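Local coordinates for Mec-8 protein (Caenorhabditis elegans, PDB 6DG0) that probably binds RNA in the nucleus as a splicing factor, with a C-terminal RNA recognition motif that holds a short AGCACA DNA strand, at residues Leu20-Leu33 with Ala44-Ala57. The protein carries 2 engineered substitutions. Sequence-based numbering, arbitrary orientation.
With nucleotides of chain D.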
loop_
_atom_site.group_PDB
_atom_site.type_symbol
_atom_site.label_atom_id
_atom_site.label_comp_id
_atom_site.label_asym_id
_atom_site.label_seq_id
_atom_site.Cartn_x
_atom_site.Cartn_y
_atom_site.Cartn_z
ATOM N N LEU A 20 5.684 -3.260 -6.426
ATOM C CA LEU A 20 4.572 -2.849 -5.585
ATOM C C LEU A 20 3.793 -1.711 -6.233
ATOM O O LEU A 20 2.570 -1.638 -6.118
ATOM C CB LEU A 20 5.073 -2.429 -4.207
ATOM C CG LEU A 20 4.001 -2.364 -3.123
ATOM C CD1 LEU A 20 3.303 -3.709 -2.991
ATOM C CD2 LEU A 20 4.624 -1.947 -1.808
ATOM N N ARG A 21 4.519 -0.817 -6.898
ATOM C CA ARG A 21 3.904 0.281 -7.632
ATOM C C ARG A 21 2.989 -0.253 -8.729
ATOM O O ARG A 21 1.887 0.252 -8.919
ATOM C CB ARG A 21 4.975 1.204 -8.219
ATOM C CG ARG A 21 4.424 2.399 -8.982
ATOM C CD ARG A 21 5.534 3.349 -9.407
ATOM N NE ARG A 21 6.269 3.867 -8.255
ATOM C CZ ARG A 21 7.488 3.477 -7.895
ATOM N NH1 ARG A 21 8.132 2.556 -8.598
ATOM N NH2 ARG A 21 8.061 4.013 -6.825
ATOM N N GLY A 22 3.446 -1.280 -9.438
ATOM C CA GLY A 22 2.638 -1.922 -10.461
ATOM C C GLY A 22 1.312 -2.448 -9.940
ATOM O O GLY A 22 0.318 -2.475 -10.664
ATOM N N VAL A 23 1.296 -2.874 -8.680
ATOM C CA VAL A 23 0.074 -3.369 -8.053
ATOM C C VAL A 23 -0.955 -2.267 -7.805
ATOM O O VAL A 23 -2.124 -2.400 -8.167
ATOM C CB VAL A 23 0.382 -4.055 -6.701
ATOM C CG1 VAL A 23 -0.905 -4.421 -5.973
ATOM C CG2 VAL A 23 1.255 -5.279 -6.907
ATOM N N PHE A 24 -0.506 -1.182 -7.181
ATOM C CA PHE A 24 -1.390 -0.094 -6.769
ATOM C C PHE A 24 -1.641 0.972 -7.841
ATOM O O PHE A 24 -2.676 1.640 -7.820
ATOM C CB PHE A 24 -0.836 0.553 -5.496
ATOM C CG PHE A 24 -0.878 -0.356 -4.296
ATOM C CD1 PHE A 24 0.139 -1.267 -4.066
ATOM C CD2 PHE A 24 -1.938 -0.305 -3.405
ATOM C CE1 PHE A 24 0.098 -2.112 -2.972
ATOM C CE2 PHE A 24 -1.982 -1.146 -2.308
ATOM C CZ PHE A 24 -0.961 -2.049 -2.090
ATOM N N LYS A 25 -0.703 1.134 -8.773
ATOM C CA LYS A 25 -0.860 2.111 -9.852
ATOM C C LYS A 25 -1.975 1.707 -10.816
ATOM O O LYS A 25 -2.480 2.532 -11.575
ATOM C CB LYS A 25 0.455 2.276 -10.619
ATOM C CG LYS A 25 0.572 3.543 -11.444
ATOM C CD LYS A 25 1.927 3.588 -12.135
ATOM C CE LYS A 25 2.119 4.873 -12.924
ATOM N NZ LYS A 25 2.056 6.075 -12.050
ATOM N N ALA A 26 -2.364 0.437 -10.771
ATOM C CA ALA A 26 -3.422 -0.078 -11.633
ATOM C C ALA A 26 -4.794 0.468 -11.250
ATOM O O ALA A 26 -5.763 0.301 -11.989
ATOM C CB ALA A 26 -3.436 -1.600 -11.595
ATOM N N PHE A 27 -4.873 1.112 -10.089
ATOM C CA PHE A 27 -6.132 1.668 -9.610
ATOM C C PHE A 27 -6.153 3.191 -9.668
ATOM O O PHE A 27 -5.140 3.850 -9.434
ATOM C CB PHE A 27 -6.410 1.179 -8.189
ATOM C CG PHE A 27 -6.684 -0.290 -8.114
ATOM C CD1 PHE A 27 -5.642 -1.196 -8.032
ATOM C CD2 PHE A 27 -7.981 -0.769 -8.155
ATOM C CE1 PHE A 27 -5.889 -2.551 -7.981
ATOM C CE2 PHE A 27 -8.233 -2.124 -8.105
ATOM C CZ PHE A 27 -7.187 -3.017 -8.013
ATOM N N SER A 28 -7.323 3.735 -9.981
ATOM C CA SER A 28 -7.491 5.168 -10.193
ATOM C C SER A 28 -7.112 6.004 -8.972
ATOM O O SER A 28 -7.481 5.681 -7.843
ATOM C CB SER A 28 -8.935 5.471 -10.596
ATOM O OG SER A 28 -9.119 6.856 -10.822
ATOM N N GLY A 29 -6.370 7.079 -9.215
ATOM C CA GLY A 29 -6.045 8.048 -8.185
ATOM C C GLY A 29 -4.724 7.833 -7.468
ATOM O O GLY A 29 -4.418 8.542 -6.510
ATOM N N PHE A 30 -3.937 6.866 -7.933
ATOM C CA PHE A 30 -2.635 6.571 -7.332
ATOM C C PHE A 30 -1.670 7.744 -7.452
ATOM O O PHE A 30 -1.345 8.174 -8.558
ATOM C CB PHE A 30 -2.008 5.329 -7.971
ATOM C CG PHE A 30 -0.602 5.059 -7.510
ATOM C CD1 PHE A 30 -0.364 4.421 -6.304
ATOM C CD2 PHE A 30 0.483 5.446 -8.281
ATOM C CE1 PHE A 30 0.929 4.173 -5.876
ATOM C CE2 PHE A 30 1.777 5.202 -7.859
ATOM C CZ PHE A 30 2.000 4.564 -6.655
ATOM N N THR A 31 -1.221 8.270 -6.317
ATOM C CA THR A 31 -0.271 9.376 -6.338
ATOM C C THR A 31 1.168 8.939 -6.080
ATOM O O THR A 31 2.046 9.175 -6.909
ATOM C CB THR A 31 -0.651 10.450 -5.302
ATOM O OG1 THR A 31 -2.043 10.769 -5.427
ATOM C CG2 THR A 31 0.179 11.705 -5.512
ATOM N N ARG A 32 1.407 8.294 -4.942
ATOM C CA ARG A 32 2.769 7.934 -4.549
ATOM C C ARG A 32 2.827 6.813 -3.511
ATOM O O ARG A 32 1.873 6.581 -2.768
ATOM C CB ARG A 32 3.513 9.164 -4.026
ATOM C CG ARG A 32 2.779 9.933 -2.956
ATOM C CD ARG A 32 3.238 11.379 -2.939
ATOM N NE ARG A 32 2.540 12.173 -1.935
ATOM C CZ ARG A 32 3.090 12.580 -0.796
ATOM N NH1 ARG A 32 2.381 13.300 0.063
ATOM N NH2 ARG A 32 4.348 12.267 -0.519
ATOM N N LEU A 33 3.965 6.126 -3.474
ATOM C CA LEU A 33 4.178 4.986 -2.587
ATOM C C LEU A 33 5.508 5.090 -1.832
ATOM O O LEU A 33 6.501 5.568 -2.375
ATOM C CB LEU A 33 4.121 3.684 -3.401
ATOM C CG LEU A 33 4.529 2.343 -2.788
ATOM C CD1 LEU A 33 3.703 1.237 -3.415
ATOM C CD2 LEU A 33 6.014 2.058 -2.984
ATOM N N ALA A 44 4.277 -0.901 3.775
ATOM C CA ALA A 44 4.218 0.147 2.757
ATOM C C ALA A 44 3.112 1.161 3.019
ATOM O O ALA A 44 2.059 0.821 3.554
ATOM C CB ALA A 44 4.038 -0.471 1.386
ATOM N N PHE A 45 3.362 2.408 2.633
ATOM C CA PHE A 45 2.341 3.444 2.676
ATOM C C PHE A 45 2.024 3.926 1.262
ATOM O O PHE A 45 2.899 4.430 0.555
ATOM C CB PHE A 45 2.798 4.604 3.564
ATOM C CG PHE A 45 3.059 4.204 4.988
ATOM C CD1 PHE A 45 2.023 4.124 5.904
ATOM C CD2 PHE A 45 4.340 3.890 5.407
ATOM C CE1 PHE A 45 2.263 3.752 7.212
ATOM C CE2 PHE A 45 4.587 3.517 6.715
ATOM C CZ PHE A 45 3.547 3.446 7.618
ATOM N N VAL A 46 0.769 3.763 0.853
ATOM C CA VAL A 46 0.354 4.103 -0.505
ATOM C C VAL A 46 -0.693 5.211 -0.506
ATOM O O VAL A 46 -1.749 5.082 0.115
ATOM C CB VAL A 46 -0.211 2.875 -1.242
ATOM C CG1 VAL A 46 -0.437 3.199 -2.710
ATOM C CG2 VAL A 46 0.733 1.697 -1.096
ATOM N N GLU A 47 -0.396 6.298 -1.212
ATOM C CA GLU A 47 -1.275 7.462 -1.231
ATOM C C GLU A 47 -2.148 7.538 -2.484
ATOM O O GLU A 47 -1.682 7.288 -3.595
ATOM C CB GLU A 47 -0.452 8.742 -1.110
ATOM C CG GLU A 47 -1.296 9.983 -0.912
ATOM C CD GLU A 47 -0.471 11.251 -0.900
ATOM O OE1 GLU A 47 0.215 11.522 -1.906
ATOM O OE2 GLU A 47 -0.509 11.977 0.117
ATOM N N TYR A 48 -3.417 7.883 -2.290
ATOM C CA TYR A 48 -4.330 8.131 -3.403
ATOM C C TYR A 48 -4.875 9.562 -3.378
ATOM O O TYR A 48 -4.828 10.232 -2.348
ATOM C CB TYR A 48 -5.470 7.116 -3.386
ATOM C CG TYR A 48 -5.052 5.756 -3.897
ATOM C CD1 TYR A 48 -4.479 4.816 -3.047
ATOM C CD2 TYR A 48 -5.226 5.413 -5.232
ATOM C CE1 TYR A 48 -4.090 3.572 -3.518
ATOM C CE2 TYR A 48 -4.842 4.177 -5.711
ATOM C CZ TYR A 48 -4.276 3.260 -4.850
ATOM O OH TYR A 48 -3.895 2.027 -5.327
ATOM N N SER A 49 -5.401 10.019 -4.513
ATOM C CA SER A 49 -5.789 11.421 -4.678
ATOM C C SER A 49 -6.906 11.862 -3.732
ATOM O O SER A 49 -6.971 13.027 -3.345
ATOM C CB SER A 49 -6.212 11.679 -6.127
ATOM O OG SER A 49 -7.336 10.894 -6.482
ATOM N N ASP A 50 -7.774 10.930 -3.355
ATOM C CA ASP A 50 -8.826 11.218 -2.385
ATOM C C ASP A 50 -9.235 9.944 -1.647
ATOM O O ASP A 50 -8.784 8.850 -1.991
ATOM C CB ASP A 50 -10.037 11.878 -3.068
ATOM C CG ASP A 50 -10.690 10.991 -4.121
ATOM O OD1 ASP A 50 -11.035 9.827 -3.820
ATOM O OD2 ASP A 50 -10.867 11.468 -5.262
ATOM N N LEU A 51 -10.073 10.098 -0.626
ATOM C CA LEU A 51 -10.522 8.970 0.187
ATOM C C LEU A 51 -11.229 7.883 -0.618
ATOM O O LEU A 51 -10.963 6.697 -0.433
ATOM C CB LEU A 51 -11.451 9.455 1.300
ATOM C CG LEU A 51 -11.962 8.349 2.226
ATOM C CD1 LEU A 51 -10.802 7.630 2.892
ATOM C CD2 LEU A 51 -12.923 8.910 3.263
ATOM N N GLN A 52 -12.125 8.293 -1.511
ATOM C CA GLN A 52 -12.949 7.348 -2.264
ATOM C C GLN A 52 -12.115 6.412 -3.137
ATOM O O GLN A 52 -12.460 5.245 -3.314
ATOM C CB GLN A 52 -13.971 8.086 -3.139
ATOM C CG GLN A 52 -15.024 8.898 -2.384
ATOM C CD GLN A 52 -14.454 10.096 -1.652
ATOM O OE1 GLN A 52 -13.422 10.646 -2.041
ATOM N NE2 GLN A 52 -15.124 10.508 -0.584
ATOM N N LYS A 53 -11.015 6.924 -3.676
ATOM C CA LYS A 53 -10.148 6.113 -4.518
ATOM C C LYS A 53 -9.274 5.205 -3.662
ATOM O O LYS A 53 -8.921 4.102 -4.078
ATOM C CB LYS A 53 -9.276 7.001 -5.407
ATOM C CG LYS A 53 -10.052 7.901 -6.361
ATOM C CD LYS A 53 -10.814 7.093 -7.400
ATOM C CE LYS A 53 -11.545 8.007 -8.369
ATOM N NZ LYS A 53 -10.604 8.895 -9.106
ATOM N N ALA A 54 -8.927 5.676 -2.468
ATOM C CA ALA A 54 -8.159 4.878 -1.518
ATOM C C ALA A 54 -8.985 3.706 -0.998
ATOM O O ALA A 54 -8.501 2.577 -0.923
ATOM C CB ALA A 54 -7.677 5.743 -0.364
ATOM N N THR A 55 -10.232 3.989 -0.633
ATOM C CA THR A 55 -11.159 2.965 -0.164
ATOM C C THR A 55 -11.395 1.931 -1.257
ATOM O O THR A 55 -11.369 0.727 -1.009
ATOM C CB THR A 55 -12.506 3.577 0.264
ATOM O OG1 THR A 55 -12.291 4.503 1.336
ATOM C CG2 THR A 55 -13.460 2.494 0.737
ATOM N N GLN A 56 -11.612 2.425 -2.472
ATOM C CA GLN A 56 -11.867 1.583 -3.636
ATOM C C GLN A 56 -10.715 0.616 -3.883
ATOM O O GLN A 56 -10.927 -0.562 -4.172
ATOM C CB GLN A 56 -12.098 2.464 -4.865
ATOM C CG GLN A 56 -12.284 1.734 -6.178
ATOM C CD GLN A 56 -12.478 2.703 -7.329
ATOM O OE1 GLN A 56 -13.105 3.749 -7.168
ATOM N NE2 GLN A 56 -11.946 2.358 -8.496
ATOM N N ALA A 57 -9.494 1.126 -3.762
ATOM C CA ALA A 57 -8.292 0.322 -3.948
ATOM C C ALA A 57 -8.034 -0.639 -2.787
ATOM O O ALA A 57 -7.568 -1.758 -3.002
ATOM C CB ALA A 57 -7.084 1.226 -4.153
ATOM P P DA D 4 5.897 4.286 12.585
ATOM O OP1 DA D 4 6.527 3.311 13.503
ATOM O OP2 DA D 4 5.226 5.486 13.133
ATOM O "O5'" DA D 4 6.982 4.790 11.524
ATOM C "C5'" DA D 4 7.671 3.858 10.695
ATOM C "C4'" DA D 4 8.233 4.552 9.462
ATOM O "O4'" DA D 4 7.165 4.767 8.503
ATOM C "C3'" DA D 4 8.853 5.923 9.726
ATOM O "O3'" DA D 4 10.023 6.106 8.937
ATOM C "C2'" DA D 4 7.745 6.894 9.324
ATOM C "C1'" DA D 4 7.053 6.141 8.195
ATOM N N9 DA D 4 5.634 6.465 8.080
ATOM C C8 DA D 4 4.696 6.399 9.073
ATOM N N7 DA D 4 3.493 6.754 8.690
ATOM C C5 DA D 4 3.651 7.076 7.352
ATOM C C6 DA D 4 2.744 7.528 6.372
ATOM N N6 DA D 4 1.444 7.736 6.611
ATOM N N1 DA D 4 3.225 7.757 5.133
ATOM C C2 DA D 4 4.526 7.546 4.897
ATOM N N3 DA D 4 5.473 7.125 5.734
ATOM C C4 DA D 4 4.965 6.906 6.958
ATOM P P DC D 3 2.761 -0.447 14.430
ATOM O OP1 DC D 3 3.847 0.363 15.022
ATOM O OP2 DC D 3 1.388 -0.347 14.974
ATOM O "O5'" DC D 3 2.682 -0.144 12.860
ATOM C "C5'" DC D 3 3.878 -0.078 12.082
ATOM C "C4'" DC D 3 3.997 1.262 11.369
ATOM O "O4'" DC D 3 2.865 1.436 10.476
ATOM C "C3'" DC D 3 4.002 2.492 12.271
ATOM O "O3'" DC D 3 4.812 3.506 11.693
ATOM C "C2'" DC D 3 2.534 2.899 12.290
ATOM C "C1'" DC D 3 2.104 2.561 10.870
ATOM N N1 DC D 3 0.662 2.212 10.757
ATOM C C2 DC D 3 -0.246 3.171 10.301
ATOM O O2 DC D 3 0.168 4.297 9.998
ATOM N N3 DC D 3 -1.557 2.840 10.203
ATOM C C4 DC D 3 -1.964 1.615 10.542
ATOM N N4 DC D 3 -3.266 1.336 10.428
ATOM C C5 DC D 3 -1.054 0.624 11.012
ATOM C C6 DC D 3 0.237 0.962 11.104
HETATM O O HOH W 1 -8.394 3.498 -6.794
#
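Val-46 and Tyr-48, neighbours on the helix-covered face of the sheet, meet Phe-24 differently. The CG2 methyl of Val-46 sits 3.9 Å from the centroid of the Phe-24 ring, 5° off its normal, a CH-pi contact, while CG1 turns to the Phe-30 ring edge. Tyr-48 leans back with CG anti to its carbonyl carbon (chi1 -76°), which carries its hydroxyl to the Phe-24 ring edge and lets OH donate to Phe-24 O at 2.8 Å. That oxygen also accepts Phe-27 N from the opposite face of its plane, so two donors grip it. Leu-33 CD1 touches Val-46 CG2, and Leu-20 CD2 touches Ala-44 CB.

Further out, Thr-31 N donates to Glu-47 O (2.9 Å) and Glu-47 N to Arg-32 O (2.8 Å), pairing that makes a classic beta bulge. On the other face the guanidinium and carboxylate planes of Arg-32 and Glu-47 lie 69° apart in a salt bridge whose NE to OE1 distance, 2.4 Å, is doubtfully short; Arg-32 NH1 also reaches Ala-84 O.

Phe-45 shares that face, its ring lying face-on against the adenine of DA4 of chain D, with C5 over its centre and CE1 3.5 Å from DC3 of chain D O2. Were Phe-45 an alanine, the adenine would probably lose its aromatic partner. An aromatic on the RNP1 strand (42-48) of a four-stranded antiparallel sheet typifies the beta-alpha-beta-beta-alpha-beta RNA recognition motif.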